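Uncharacterized protein YppE (Bacillus subtilis, PDB 2IM8) is of unknown function but folds as a compact bundle of four long helices and belongs to the bacterial DUF1798 family. Local coordinates at residues M9-M13 and L50-W54; R23-K28 and Y90-K96; N47-A51 and F82-V86. All coordinates share one frame; numbering follows the deposited sequence.

Contact 1: residues M9-M13 and L50-W54; sequences MTEQM and LAARW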
loop_
_atom_site.group_PDB
_atom_site.type_symbol
_atom_site.label_atom_id
_atom_site.label_comp_id
_atom_site.label_asym_id
_atom_site.label_seq_id
_atom_site.Cartn_x
_atom_site.Cartn_y
_atom_site.Cartn_z
HETATM N N MSE A 9 10.314 1.416 -0.709
HETATM C CA MSE A 9 9.190 0.539 -0.401
HETATM C C MSE A 9 7.881 1.310 -0.505
HETATM O O MSE A 9 6.863 0.769 -0.920
HETATM C CB MSE A 9 9.344 -0.054 0.998
HETATM C CG MSE A 9 10.448 -1.081 1.101
HETATM SE SE MSE A 9 10.474 -1.843 2.860
HETATM C CE MSE A 9 11.769 -3.251 2.549
ATOM N N THR A 10 7.914 2.580 -0.120
ATOM C CA THR A 10 6.724 3.418 -0.196
ATOM C C THR A 10 6.301 3.598 -1.660
ATOM O O THR A 10 5.123 3.472 -1.993
ATOM C CB THR A 10 6.991 4.804 0.412
ATOM O OG1 THR A 10 7.359 4.654 1.786
ATOM C CG2 THR A 10 5.742 5.688 0.314
ATOM N N GLU A 11 7.263 3.897 -2.533
ATOM C CA GLU A 11 6.948 4.103 -3.941
ATOM C C GLU A 11 6.498 2.807 -4.598
ATOM O O GLU A 11 5.661 2.824 -5.500
ATOM C CB GLU A 11 8.150 4.702 -4.682
ATOM C CG GLU A 11 8.434 6.166 -4.312
ATOM C CD GLU A 11 7.585 7.191 -5.083
ATOM O OE1 GLU A 11 6.436 6.886 -5.471
ATOM O OE2 GLU A 11 8.077 8.325 -5.293
ATOM N N GLN A 12 7.046 1.688 -4.132
ATOM C CA GLN A 12 6.685 0.372 -4.657
ATOM C C GLN A 12 5.214 0.097 -4.330
ATOM O O GLN A 12 4.454 -0.340 -5.188
ATOM C CB GLN A 12 7.568 -0.709 -4.019
ATOM C CG GLN A 12 7.725 -1.969 -4.849
ATOM C CD GLN A 12 8.724 -2.948 -4.254
ATOM O OE1 GLN A 12 9.832 -2.568 -3.849
ATOM N NE2 GLN A 12 8.345 -4.218 -4.212
HETATM N N MSE A 13 4.814 0.356 -3.088
HETATM C CA MSE A 13 3.425 0.139 -2.683
HETATM C C MSE A 13 2.469 1.068 -3.429
HETATM O O MSE A 13 1.356 0.679 -3.781
HETATM C CB MSE A 13 3.271 0.333 -1.174
HETATM C CG MSE A 13 3.898 -0.801 -0.364
HETATM SE SE MSE A 13 3.882 -0.486 1.545
HETATM C CE MSE A 13 1.996 -0.733 1.871
ATOM N N LEU A 50 6.090 -7.084 1.720
ATOM C CA LEU A 50 6.415 -5.687 1.466
ATOM C C LEU A 50 5.746 -4.774 2.503
ATOM O O LEU A 50 6.405 -3.935 3.108
ATOM C CB LEU A 50 5.958 -5.302 0.056
ATOM C CG LEU A 50 6.046 -3.840 -0.394
ATOM C CD1 LEU A 50 7.437 -3.295 -0.148
ATOM C CD2 LEU A 50 5.683 -3.752 -1.881
ATOM N N ALA A 51 4.442 -4.953 2.706
ATOM C CA ALA A 51 3.682 -4.135 3.647
ATOM C C ALA A 51 4.208 -4.225 5.077
ATOM O O ALA A 51 4.264 -3.217 5.782
ATOM C CB ALA A 51 2.197 -4.528 3.614
ATOM N N ALA A 52 4.592 -5.427 5.500
ATOM C CA ALA A 52 5.106 -5.642 6.855
ATOM C C ALA A 52 6.437 -4.928 7.087
ATOM O O ALA A 52 6.626 -4.260 8.105
ATOM C CB ALA A 52 5.254 -7.150 7.124
ATOM N N ARG A 53 7.359 -5.064 6.139
ATOM C CA ARG A 53 8.668 -4.422 6.247
ATOM C C ARG A 53 8.532 -2.903 6.193
ATOM O O ARG A 53 9.273 -2.179 6.857
ATOM C CB ARG A 53 9.573 -4.902 5.110
ATOM C CG ARG A 53 9.771 -6.410 5.112
ATOM C CD ARG A 53 10.423 -6.899 3.841
ATOM N NE ARG A 53 10.398 -8.358 3.779
ATOM C CZ ARG A 53 10.832 -9.074 2.747
ATOM N NH1 ARG A 53 11.330 -8.466 1.677
ATOM N NH2 ARG A 53 10.765 -10.402 2.783
ATOM N N TRP A 54 7.583 -2.428 5.392
ATOM C CA TRP A 54 7.340 -0.999 5.254
ATOM C C TRP A 54 6.836 -0.445 6.584
ATOM O O TRP A 54 7.362 0.542 7.087
ATOM C CB TRP A 54 6.294 -0.740 4.166
ATOM C CG TRP A 54 5.921 0.692 4.047
ATOM C CD1 TRP A 54 6.610 1.673 3.388
ATOM C CD2 TRP A 54 4.775 1.323 4.627
ATOM N NE1 TRP A 54 5.958 2.876 3.521
ATOM C CE2 TRP A 54 4.829 2.688 4.280
ATOM C CE3 TRP A 54 3.705 0.864 5.411
ATOM C CZ2 TRP A 54 3.852 3.606 4.687
ATOM C CZ3 TRP A 54 2.734 1.771 5.820
ATOM C CH2 TRP A 54 2.814 3.128 5.456
#

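Contact 2: residues R23-K28 and Y90-K96; sequences RYQEGK and YVHHIHK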
loop_
_atom_site.group_PDB
_atom_site.type_symbol
_atom_site.label_atom_id
_atom_site.label_comp_id
_atom_site.label_asym_id
_atom_site.label_seq_id
_atom_site.Cartn_x
_atom_site.Cartn_y
_atom_site.Cartn_z
ATOM N N ARG A 23 -6.177 -2.589 -12.629
ATOM C CA ARG A 23 -6.505 -3.989 -12.840
ATOM C C ARG A 23 -7.945 -4.239 -12.389
ATOM O O ARG A 23 -8.699 -4.953 -13.052
ATOM C CB ARG A 23 -5.536 -4.896 -12.072
ATOM C CG ARG A 23 -5.735 -6.382 -12.373
ATOM C CD ARG A 23 -4.805 -7.270 -11.542
ATOM N NE ARG A 23 -3.408 -6.972 -11.829
ATOM C CZ ARG A 23 -2.601 -6.305 -11.008
ATOM N NH1 ARG A 23 -3.043 -5.876 -9.832
ATOM N NH2 ARG A 23 -1.354 -6.048 -11.381
ATOM N N TYR A 24 -8.321 -3.627 -11.269
ATOM C CA TYR A 24 -9.662 -3.762 -10.707
ATOM C C TYR A 24 -10.726 -3.285 -11.689
ATOM O O TYR A 24 -11.682 -4.004 -11.975
ATOM C CB TYR A 24 -9.768 -2.949 -9.411
ATOM C CG TYR A 24 -11.164 -2.862 -8.834
ATOM C CD1 TYR A 24 -11.714 -3.913 -8.093
ATOM C CD2 TYR A 24 -11.942 -1.729 -9.040
ATOM C CE1 TYR A 24 -13.008 -3.830 -7.575
ATOM C CE2 TYR A 24 -13.232 -1.636 -8.530
ATOM C CZ TYR A 24 -13.762 -2.686 -7.801
ATOM O OH TYR A 24 -15.056 -2.590 -7.314
ATOM N N GLN A 25 -10.546 -2.070 -12.202
ATOM C CA GLN A 25 -11.482 -1.479 -13.148
ATOM C C GLN A 25 -11.568 -2.314 -14.415
ATOM O O GLN A 25 -12.656 -2.535 -14.942
ATOM C CB GLN A 25 -11.049 -0.052 -13.498
ATOM C CG GLN A 25 -11.781 0.547 -14.692
ATOM C CD GLN A 25 -11.342 1.973 -15.006
ATOM O OE1 GLN A 25 -10.152 2.300 -14.960
ATOM N NE2 GLN A 25 -12.304 2.825 -15.345
ATOM N N GLU A 26 -10.427 -2.783 -14.909
ATOM C CA GLU A 26 -10.446 -3.597 -16.120
ATOM C C GLU A 26 -11.195 -4.901 -15.855
ATOM O O GLU A 26 -11.905 -5.407 -16.720
ATOM C CB GLU A 26 -9.023 -3.895 -16.603
ATOM C CG GLU A 26 -8.977 -4.693 -17.899
ATOM C CD GLU A 26 -9.856 -4.085 -18.988
ATOM O OE1 GLU A 26 -9.670 -2.887 -19.310
ATOM O OE2 GLU A 26 -10.733 -4.807 -19.519
ATOM N N GLY A 27 -11.041 -5.433 -14.649
ATOM C CA GLY A 27 -11.726 -6.664 -14.295
ATOM C C GLY A 27 -13.232 -6.490 -14.196
ATOM O O GLY A 27 -13.990 -7.410 -14.498
ATOM N N LYS A 28 -13.675 -5.318 -13.757
ATOM C CA LYS A 28 -15.106 -5.062 -13.635
ATOM C C LYS A 28 -15.729 -4.894 -15.013
ATOM O O LYS A 28 -16.821 -5.404 -15.278
ATOM C CB LYS A 28 -15.359 -3.798 -12.814
ATOM C CG LYS A 28 -15.160 -3.977 -11.320
ATOM C CD LYS A 28 -16.235 -4.871 -10.734
ATOM C CE LYS A 28 -16.219 -4.798 -9.215
ATOM N NZ LYS A 28 -17.402 -5.470 -8.617
ATOM N N TYR A 90 -7.513 -8.506 -8.404
ATOM C CA TYR A 90 -7.623 -9.729 -9.199
ATOM C C TYR A 90 -9.023 -10.320 -9.248
ATOM O O TYR A 90 -9.481 -10.709 -10.316
ATOM C CB TYR A 90 -6.666 -10.793 -8.664
ATOM C CG TYR A 90 -5.225 -10.383 -8.796
ATOM C CD1 TYR A 90 -4.565 -10.492 -10.017
ATOM C CD2 TYR A 90 -4.540 -9.838 -7.714
ATOM C CE1 TYR A 90 -3.250 -10.063 -10.162
ATOM C CE2 TYR A 90 -3.227 -9.406 -7.844
ATOM C CZ TYR A 90 -2.591 -9.524 -9.077
ATOM O OH TYR A 90 -1.293 -9.113 -9.226
ATOM N N VAL A 91 -9.697 -10.383 -8.096
ATOM C CA VAL A 91 -11.037 -10.973 -8.024
ATOM C C VAL A 91 -12.202 -9.973 -8.086
ATOM O O VAL A 91 -13.346 -10.355 -8.343
ATOM C CB VAL A 91 -11.174 -11.851 -6.747
ATOM C CG1 VAL A 91 -10.083 -12.906 -6.742
ATOM C CG2 VAL A 91 -11.077 -10.994 -5.498
ATOM N N HIS A 92 -11.896 -8.702 -7.835
ATOM C CA HIS A 92 -12.866 -7.602 -7.886
ATOM C C HIS A 92 -14.301 -7.884 -7.438
ATOM O O HIS A 92 -15.256 -7.542 -8.139
ATOM C CB HIS A 92 -12.896 -7.023 -9.304
ATOM C CG HIS A 92 -13.199 -8.036 -10.368
ATOM N ND1 HIS A 92 -14.470 -8.520 -10.600
ATOM C CD2 HIS A 92 -12.392 -8.653 -11.262
ATOM C CE1 HIS A 92 -14.431 -9.391 -11.593
ATOM N NE2 HIS A 92 -13.182 -9.491 -12.011
ATOM N N HIS A 93 -14.465 -8.489 -6.271
ATOM C CA HIS A 93 -15.806 -8.767 -5.786
ATOM C C HIS A 93 -16.442 -7.537 -5.167
ATOM O O HIS A 93 -17.615 -7.264 -5.401
ATOM C CB HIS A 93 -15.784 -9.894 -4.756
ATOM C CG HIS A 93 -15.424 -11.224 -5.335
ATOM N ND1 HIS A 93 -16.074 -11.756 -6.430
ATOM C CD2 HIS A 93 -14.500 -12.141 -4.960
ATOM C CE1 HIS A 93 -15.565 -12.945 -6.704
ATOM N NE2 HIS A 93 -14.610 -13.203 -5.826
ATOM N N ILE A 94 -15.674 -6.786 -4.382
ATOM C CA ILE A 94 -16.226 -5.599 -3.731
ATOM C C ILE A 94 -16.628 -4.533 -4.750
ATOM O O ILE A 94 -16.128 -4.527 -5.869
ATOM C CB ILE A 94 -15.234 -5.009 -2.714
ATOM C CG1 ILE A 94 -13.957 -4.555 -3.416
ATOM C CG2 ILE A 94 -14.918 -6.051 -1.649
ATOM C CD1 ILE A 94 -13.026 -3.797 -2.490
ATOM N N HIS A 95 -17.539 -3.643 -4.363
ATOM C CA HIS A 95 -18.024 -2.592 -5.263
ATOM C C HIS A 95 -17.053 -1.426 -5.438
ATOM O O HIS A 95 -16.139 -1.242 -4.641
ATOM C CB HIS A 95 -19.374 -2.063 -4.775
ATOM C CG HIS A 95 -20.446 -3.105 -4.730
ATOM N ND1 HIS A 95 -20.811 -3.840 -5.837
ATOM C CD2 HIS A 95 -21.216 -3.550 -3.709
ATOM C CE1 HIS A 95 -21.760 -4.696 -5.500
ATOM N NE2 HIS A 95 -22.024 -4.541 -4.214
ATOM N N LYS A 96 -17.279 -0.647 -6.494
ATOM C CA LYS A 96 -16.444 0.501 -6.845
ATOM C C LYS A 96 -16.159 1.460 -5.694
ATOM O O LYS A 96 -15.014 1.832 -5.469
ATOM C CB LYS A 96 -17.090 1.297 -7.990
ATOM C CG LYS A 96 -17.583 0.456 -9.170
ATOM C CD LYS A 96 -16.435 -0.207 -9.923
ATOM C CE LYS A 96 -16.933 -1.000 -11.124
ATOM N NZ LYS A 96 -17.820 -2.142 -10.737
HETATM O O HOH W 1 -17.467 -8.221 -10.178
#

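Contact 3: residues N47-A51 and F82-V86; sequences NDELA and FLELV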
loop_
_atom_site.group_PDB
_atom_site.type_symbol
_atom_site.label_atom_id
_atom_site.label_comp_id
_atom_site.label_asym_id
_atom_site.label_seq_id
_atom_site.Cartn_x
_atom_site.Cartn_y
_atom_site.Cartn_z
ATOM N N ASN A 47 3.193 -9.006 -1.473
ATOM C CA ASN A 47 2.796 -7.700 -0.980
ATOM C C ASN A 47 2.609 -7.681 0.521
ATOM O O ASN A 47 2.755 -6.637 1.176
ATOM C CB ASN A 47 1.564 -7.235 -1.747
ATOM C CG ASN A 47 1.939 -6.681 -3.095
ATOM O OD1 ASN A 47 2.708 -5.725 -3.172
ATOM N ND2 ASN A 47 1.430 -7.284 -4.170
ATOM N N ASP A 48 2.342 -8.854 1.075
ATOM C CA ASP A 48 2.196 -8.989 2.504
ATOM C C ASP A 48 3.571 -8.726 3.114
ATOM O O ASP A 48 3.687 -8.005 4.110
ATOM C CB ASP A 48 1.725 -10.399 2.856
ATOM C CG ASP A 48 1.621 -10.621 4.349
ATOM O OD1 ASP A 48 2.667 -10.863 4.986
ATOM O OD2 ASP A 48 0.496 -10.544 4.891
ATOM N N GLU A 49 4.611 -9.309 2.511
ATOM C CA GLU A 49 5.980 -9.127 2.997
ATOM C C GLU A 49 6.393 -7.675 2.869
ATOM O O GLU A 49 6.987 -7.103 3.784
ATOM C CB GLU A 49 6.968 -9.983 2.203
ATOM C CG GLU A 49 6.803 -11.477 2.375
ATOM C CD GLU A 49 7.784 -12.262 1.516
ATOM O OE1 GLU A 49 9.011 -12.058 1.669
ATOM O OE2 GLU A 49 7.326 -13.081 0.687
ATOM N N LEU A 50 6.090 -7.084 1.720
ATOM C CA LEU A 50 6.415 -5.687 1.466
ATOM C C LEU A 50 5.746 -4.774 2.503
ATOM O O LEU A 50 6.405 -3.935 3.108
ATOM C CB LEU A 50 5.958 -5.302 0.056
ATOM C CG LEU A 50 6.046 -3.840 -0.394
ATOM C CD1 LEU A 50 7.437 -3.295 -0.148
ATOM C CD2 LEU A 50 5.683 -3.752 -1.881
ATOM N N ALA A 51 4.442 -4.953 2.706
ATOM C CA ALA A 51 3.682 -4.135 3.647
ATOM C C ALA A 51 4.208 -4.225 5.077
ATOM O O ALA A 51 4.264 -3.217 5.782
ATOM C CB ALA A 51 2.197 -4.528 3.614
ATOM N N PHE A 82 -4.380 -2.461 2.281
ATOM C CA PHE A 82 -3.493 -2.730 1.159
ATOM C C PHE A 82 -3.665 -4.157 0.654
ATOM O O PHE A 82 -3.755 -4.387 -0.553
ATOM C CB PHE A 82 -2.045 -2.490 1.579
ATOM C CG PHE A 82 -1.042 -2.719 0.481
ATOM C CD1 PHE A 82 -0.950 -1.841 -0.599
ATOM C CD2 PHE A 82 -0.176 -3.805 0.534
ATOM C CE1 PHE A 82 0.001 -2.046 -1.614
ATOM C CE2 PHE A 82 0.780 -4.018 -0.478
ATOM C CZ PHE A 82 0.862 -3.133 -1.551
ATOM N N LEU A 83 -3.706 -5.121 1.572
ATOM C CA LEU A 83 -3.877 -6.517 1.169
ATOM C C LEU A 83 -5.245 -6.768 0.550
ATOM O O LEU A 83 -5.380 -7.602 -0.347
ATOM C CB LEU A 83 -3.662 -7.458 2.356
ATOM C CG LEU A 83 -2.211 -7.824 2.678
ATOM C CD1 LEU A 83 -1.383 -6.571 2.845
ATOM C CD2 LEU A 83 -2.175 -8.663 3.945
ATOM N N GLU A 84 -6.270 -6.069 1.024
ATOM C CA GLU A 84 -7.584 -6.258 0.419
ATOM C C GLU A 84 -7.504 -5.699 -1.000
ATOM O O GLU A 84 -7.972 -6.328 -1.952
ATOM C CB GLU A 84 -8.676 -5.540 1.208
ATOM C CG GLU A 84 -10.012 -5.485 0.457
ATOM C CD GLU A 84 -11.183 -5.017 1.302
ATOM O OE1 GLU A 84 -10.979 -4.202 2.230
ATOM O OE2 GLU A 84 -12.319 -5.460 1.012
ATOM N N LEU A 85 -6.893 -4.520 -1.130
ATOM C CA LEU A 85 -6.733 -3.864 -2.427
ATOM C C LEU A 85 -6.042 -4.814 -3.404
ATOM O O LEU A 85 -6.478 -4.958 -4.548
ATOM C CB LEU A 85 -5.939 -2.556 -2.253
ATOM C CG LEU A 85 -5.033 -1.915 -3.322
ATOM C CD1 LEU A 85 -5.513 -2.188 -4.743
ATOM C CD2 LEU A 85 -4.974 -0.410 -3.040
ATOM N N VAL A 86 -4.986 -5.482 -2.948
ATOM C CA VAL A 86 -4.272 -6.409 -3.819
ATOM C C VAL A 86 -5.154 -7.572 -4.279
ATOM O O VAL A 86 -5.276 -7.833 -5.476
ATOM C CB VAL A 86 -3.005 -6.959 -3.140
ATOM C CG1 VAL A 86 -2.393 -8.067 -4.003
ATOM C CG2 VAL A 86 -1.993 -5.827 -2.951
#

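Contact 1: residues M9-M13 and L50-W54
Met13 packs against the indole of Trp54 where 9-13 meets 50-54, two helical segments that run roughly antiparallel, with axes 10.2 Å apart at an angle of 143°. Met9 and Met13 are both modelled as selenomethionine. Met13 makes a Met-aromatic contact: its SE lies over one face of the indole, 3.8 Å from the centroid of the Trp54 five-membered ring, displaced toward the rim on the CB side. The chain of Met13 runs out straight through CG and then bends at chi3 (72°), which turns CE off the indole to end beside Ala51 CB.

The single polar link uses the edge of the same ring. Trp54 NE1 donates to Thr10 OG1 at 2.9 Å, and the hydroxyl oxygen lies almost in the indole plane, although the bond is bent, with an angle of 147° at the hydrogen. Thr10 OG1 is also hydrogen-bonded to Leu6 O one turn earlier, so this buried oxygen is gripped from both helices. The indole is thus held at its edge and on one face, which together would restrain its rotation.

Apolar contacts fill the remainder. Leu50 projects between the two selenomethionines: its CD1 lies 3.9 Å from Met9 CB, and its CG approaches Met13 CG at 3.7 Å, the chains lying alongside with opposite courses. Leu50 CD2 also meets the amide end of Gln12, 3.6 Å from NE2. Further out, the extended chain of Met9 runs across Arg53 and sets CE 3.8 Å from Arg53 CB; the guanidinium of Arg53 pairs with Glu49.

Helix 96-121 closes over Thr10, Met13 and Trp54 with Leu110, while Val78 of helix 72-91 touches both Met13 and Trp54, so the indole is packed among all four helices.

Contact 2: residues R23-K28 and Y90-K96
The turn joining helix 72-91 to helix 96-121 is tied to the last turns of helix 3-29 by Tyr24 and Lys28, which meet the backbone carbonyls of the turn. Tyr24 OH donates to Ile94 O at 2.6 Å, a short bond in which the oxygen lies in the plane of the phenol ring while the donor is tilted 33° from the carbonyl plane. Lys28 NZ adds two weak bonds, to the same Ile94 O and to His92 O, and a water bridges NZ to His92 ND1. A phenylalanine in place of Tyr24 would probably leave Ile94 O with the weak lysine bond as its remaining tie to helix 3-29. The end of Lys96 lies against the Lys28 chain, NZ 3.2 Å from Lys28 CD, which brings the two NZ atoms 4.0 Å apart, a likely repulsion that the carbonyls round Lys28 would partly offset.

His92 breaks the helix with positive phi. With chi1 near 56°, its ring swings over the peptide of Gly27, where CD2 lies 3.7 Å from Gly27 CA, an approach that the glycine permits. His92 CB meanwhile touches Tyr24 CD1 at 3.5 Å.

At the other end, the guanidinium of Arg23 lies flat on Tyr90, planes 10° apart and centres separated by 4.4 Å, with Arg23 CD over the ring as a CH-pi contact. Arg23 NH1 is hydrogen-bonded to Ser89.

Phe99 of helix 96-121 stacks on Tyr24 and touches Ile94. Tyr90 reaches Thr39, Ile40 and Ala43 of helix 36-64, so the surface contact adjoins all the helices of the bundle.

Contact 3: residues N47-A51 and F82-V86
Phe82 sends its ring toward Asn47 with CG anti to the backbone N (chi1 -179°), and Asn47, its own CG anti to the carbonyl carbon, stands its amide upright against that ring. The amide and ring planes are 81° apart and the two side chains cross at about a right angle. Asn47 CB comes within 3.5 Å of Phe82 CE2, and Asn47 OD1 lies 3.6 Å from Phe82 CZ. The backbone O of Asn47 lies at the ring edge, in its plane, 3.7 Å from Phe82 CE2, while that oxygen accepts the helical bond from Ala51 N.

On its nitrogen side the amide of Asn47 meets Val86, both of whose methyls lie 3.9 Å from ND2. Val86 CG2 in addition leans over a face of the Phe82 ring one turn back in its own helix. The methyl of Ala51, turned toward this helix, sits 4.0 Å from Phe82 CD2 and also touches Leu83 CD1. Toward the outer side of the interface, Leu83 CD2 rests 3.4 Å from Asp48 OD2.

The two segments pack nearly antiparallel, with axes 10.3 Å apart at 156°. Val16 of helix 3-29 touches both Asn47 and Phe82, and Val106 of helix 96-121 touches Phe82.

Shape fit rather than polar pairing therefore joins 47-51 to 82-86. The bond from Asn47 ND2 to Ala43 O is consistent with the amide lying against a ring and a valine, and would also restrain its rotation. The interface thus places among hydrocarbons an amide whose nitrogen is satisfied within its own helix, with a carboxylate only at its margin.

In the fold
The contacts mark two regions of the four-helix bundle. Contacts 1 and 3 lie close to its middle, their centres about 8 Å apart, and both include Leu50 and Ala51 of helix 36-64, of which Ala51 touches across both; Met13 O lies 3.7 Å from Phe82 CE1, so the two contacts adjoin, bringing helices 3-29, 36-64 and 72-91 together in the bundle interior. Contact 2 sits near one end, its centre about 22 Å from that of contact 1 and about 16 Å from that of contact 3. It approaches contact 3 through Ile94 CG2, 3.8 Å from Glu84 OE2. With the protein's function unknown, none of the three can be assigned to an active site.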